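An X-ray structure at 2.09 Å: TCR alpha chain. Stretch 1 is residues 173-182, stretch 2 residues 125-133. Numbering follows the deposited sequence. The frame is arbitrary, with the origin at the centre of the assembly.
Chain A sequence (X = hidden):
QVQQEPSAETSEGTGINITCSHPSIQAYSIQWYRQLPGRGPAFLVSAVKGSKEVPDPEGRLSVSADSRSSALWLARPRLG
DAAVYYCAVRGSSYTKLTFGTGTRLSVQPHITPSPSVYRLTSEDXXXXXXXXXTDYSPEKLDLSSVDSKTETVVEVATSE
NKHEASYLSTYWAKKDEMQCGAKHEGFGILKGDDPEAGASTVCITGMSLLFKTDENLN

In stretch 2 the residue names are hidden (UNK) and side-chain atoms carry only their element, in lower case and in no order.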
# COMPACT_ATOMS: atom_id res chain seq x y z
N ALA A 173 2.74 -19.94 12.85
CA ALA A 173 1.96 -20.48 13.95
C ALA A 173 2.93 -20.94 15.03
O ALA A 173 4.13 -21.08 14.79
CB ALA A 173 1.07 -21.64 13.50
N LYS A 174 2.39 -21.14 16.24
CA LYS A 174 3.15 -21.80 17.30
C LYS A 174 3.80 -23.07 16.75
O LYS A 174 3.18 -23.81 15.98
CB LYS A 174 2.25 -22.13 18.48
CG LYS A 174 1.64 -20.90 19.18
CD LYS A 174 0.22 -21.19 19.65
CE LYS A 174 -0.52 -19.95 20.10
NZ LYS A 174 -1.80 -19.75 19.35
N LYS A 175 5.07 -23.28 17.11
CA LYS A 175 5.86 -24.37 16.54
C LYS A 175 5.09 -25.69 16.51
O LYS A 175 4.90 -26.29 15.44
CB LYS A 175 7.16 -24.53 17.33
CG LYS A 175 8.09 -25.61 16.80
CD LYS A 175 9.50 -25.47 17.35
CE LYS A 175 10.13 -24.15 16.92
NZ LYS A 175 11.52 -24.00 17.45
N ASP A 176 4.66 -26.16 17.68
CA ASP A 176 3.99 -27.46 17.79
C ASP A 176 2.83 -27.62 16.81
O ASP A 176 2.62 -28.71 16.26
CB ASP A 176 3.51 -27.69 19.22
CG ASP A 176 2.77 -26.50 19.79
OD1 ASP A 176 1.66 -26.20 19.31
OD2 ASP A 176 3.30 -25.86 20.72
N GLU A 177 2.07 -26.55 16.58
CA GLU A 177 0.87 -26.61 15.75
C GLU A 177 1.12 -26.16 14.32
O GLU A 177 0.22 -25.62 13.66
CB GLU A 177 -0.29 -25.81 16.34
CG GLU A 177 0.09 -24.56 17.08
CD GLU A 177 -1.04 -24.12 17.99
OE1 GLU A 177 -0.81 -24.02 19.21
OE2 GLU A 177 -2.15 -23.88 17.48
N MET A 178 2.33 -26.36 13.81
CA MET A 178 2.69 -25.86 12.49
C MET A 178 2.98 -27.04 11.58
O MET A 178 3.73 -27.95 11.96
CB MET A 178 3.91 -24.92 12.56
CG MET A 178 4.74 -24.88 11.28
SD MET A 178 3.84 -24.21 9.86
CE MET A 178 3.60 -22.51 10.39
N GLN A 179 2.41 -27.00 10.38
CA GLN A 179 2.65 -28.02 9.36
C GLN A 179 2.85 -27.27 8.06
O GLN A 179 1.89 -26.77 7.47
CB GLN A 179 1.49 -29.01 9.27
CG GLN A 179 1.65 -30.05 8.18
CD GLN A 179 0.71 -31.23 8.33
OE1 GLN A 179 0.14 -31.43 9.40
NE2 GLN A 179 0.53 -31.99 7.26
N CYS A 180 4.10 -27.18 7.61
CA CYS A 180 4.50 -26.39 6.46
C CYS A 180 4.37 -27.26 5.23
O CYS A 180 5.14 -28.20 5.05
CB CYS A 180 5.95 -25.95 6.65
SG CYS A 180 6.64 -24.66 5.65
N GLY A 181 3.41 -26.93 4.37
CA GLY A 181 3.32 -27.63 3.10
C GLY A 181 2.50 -26.88 2.09
O GLY A 181 1.94 -25.81 2.35
N ALA A 182 2.41 -27.50 0.91
CA ALA A 182 1.50 -27.07 -0.14
C ALA A 182 1.46 -28.14 -1.22
O ALA A 182 2.31 -29.04 -1.26
CB ALA A 182 1.90 -25.72 -0.75
N UNK A 125 12.02 -15.27 18.92
CA UNK A 125 10.89 -16.04 19.46
C UNK A 125 11.06 -17.48 18.98
O UNK A 125 10.58 -17.85 17.91
c UNK A 125 8.37 -16.03 19.75
o UNK A 125 8.42 -17.17 20.22
c UNK A 125 9.56 -15.44 19.01
n UNK A 125 7.30 -15.26 19.85
N UNK A 126 11.72 -18.30 19.81
CA UNK A 126 12.04 -19.68 19.45
C UNK A 126 10.85 -20.63 19.47
O UNK A 126 11.00 -21.78 19.05
c UNK A 126 13.16 -20.22 20.33
c UNK A 126 15.16 -20.88 18.20
c UNK A 126 14.47 -19.44 20.23
n UNK A 126 14.86 -20.82 16.74
c UNK A 126 15.09 -19.49 18.82
N UNK A 127 9.67 -20.20 19.94
CA UNK A 127 8.50 -21.07 19.94
C UNK A 127 7.54 -20.69 18.82
O UNK A 127 6.32 -20.83 18.96
o UNK A 127 6.31 -19.19 21.09
c UNK A 127 7.81 -21.06 21.31
c UNK A 127 7.27 -19.69 21.69
n UNK A 127 7.86 -19.09 22.71
N UNK A 128 8.09 -20.26 17.70
CA UNK A 128 7.34 -19.80 16.54
C UNK A 128 8.05 -20.30 15.29
O UNK A 128 9.28 -20.36 15.24
c UNK A 128 7.24 -18.27 16.49
c UNK A 128 5.92 -17.61 16.90
c UNK A 128 5.67 -17.74 18.38
c UNK A 128 5.93 -16.14 16.49
N UNK A 129 7.27 -20.68 14.28
CA UNK A 129 7.80 -21.16 13.02
C UNK A 129 7.08 -20.46 11.87
O UNK A 129 5.87 -20.22 11.94
c UNK A 129 7.65 -22.68 12.88
c UNK A 129 8.77 -24.91 12.53
o UNK A 129 9.53 -25.66 13.19
c UNK A 129 8.96 -23.41 12.65
o UNK A 129 7.87 -25.35 11.79
N UNK A 130 7.83 -20.13 10.82
CA UNK A 130 7.29 -19.45 9.66
C UNK A 130 7.44 -20.35 8.44
O UNK A 130 8.53 -20.88 8.18
c UNK A 130 6.30 -15.27 9.45
c UNK A 130 8.00 -18.11 9.42
c UNK A 130 7.57 -17.37 8.16
s UNK A 130 5.95 -16.59 8.29
N UNK A 131 6.36 -20.53 7.70
CA UNK A 131 6.37 -21.35 6.50
C UNK A 131 6.53 -20.46 5.28
O UNK A 131 5.74 -19.54 5.08
c UNK A 131 5.11 -22.20 6.41
s UNK A 131 5.07 -23.48 5.13
N UNK A 132 7.54 -20.75 4.46
CA UNK A 132 7.82 -19.96 3.27
C UNK A 132 7.65 -20.82 2.02
O UNK A 132 8.33 -21.83 1.85
c UNK A 132 9.75 -18.60 2.15
c UNK A 132 8.99 -17.29 1.92
c UNK A 132 9.23 -19.40 3.35
c UNK A 132 11.25 -18.34 2.27
N UNK A 133 6.74 -20.40 1.14
CA UNK A 133 6.56 -21.00 -0.18
C UNK A 133 7.07 -20.03 -1.23
O UNK A 133 6.61 -18.88 -1.29
c UNK A 133 4.95 -22.13 -1.74
c UNK A 133 4.54 -22.22 0.73
c UNK A 133 3.74 -21.42 1.74
c UNK A 133 5.09 -21.38 -0.43

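Position 125 carries two side-chain carbons, the second bearing one oxygen and one nitrogen, and lies out of reach of stretch 1. One CB plus a carboxamide is Asn125.

Position 126 has four carbons in a row ending in nitrogen. Its CA-to-CB bond points away from stretch 1, but its backbone O accepts a 2.8 Å hydrogen bond from Lys175 NZ. The unbranched amine identifies Lys126.

Position 127 repeats the pattern of two carbons with one oxygen and one nitrogen on the second, hence Asn127. Asn127 N donates to Asn125 OD1 at 3.3 Å, bracing a type I turn that runs from Asn125 to position 128. Across the interface, Lys175 N gives Asn127 O a weak hydrogen bond of 3.3 Å.

Position 128 has four carbons forked at the second, which makes it Leu128. Its CB points away from stretch 1, yet Leu128 CA lies 4.7 Å from Lys174 CA, the short spacing of an antiparallel non-hydrogen-bonded pair.

Position 129 has three carbons, the third carrying two oxygens: a carboxylate, so Glu129. Its OE2 lies 3.2 Å from Met178 CG and its OE1 3.9 Å from Lys175 CG, so the carboxylate packs against the aliphatic parts of both residues. The backbone pairs with Ala173 in both directions: Glu129 N to Ala173 O at 3.2 Å (165°) and Ala173 N to Glu129 O at 3.3 Å (158°).

Position 130 shows two carbons, a sulfur and a terminal carbon, unbranched: Met130. Its CB points away, and no atom comes within contact distance of stretch 1.

Position 131 has one carbon and one sulfur, the latter 2.0 Å from Cys180 SG. That is a covalent bond length, so the residue is Cys131 in a disulfide, with chi3 of 94°, near the relaxed right angle. Its CB also meets Met178 SD at 4.2 Å.

Position 132 has four carbons forked at the second, giving Leu132, with CB pointing away.

Position 133 has four carbons forked at the first, one arm two carbons long: Ile133. Its CB points toward stretch 1, but Ile133 CG1 stays 4.6 Å from Ala182 CB.

The contact buries 586 Å², both sides summed. Antiparallel pairing at Ala173 and Lys174 aligns the backbones, and Lys175 extends the polar contact to the turn through its N and NZ. Farther along, where no bridge pairs the backbones, the Cys180–Cys131 disulfide ties the stretches covalently. Between these two attachments, Met178 reaches both Glu129 and Cys131.

Stretch 2 125-133: NKNLEMCLI
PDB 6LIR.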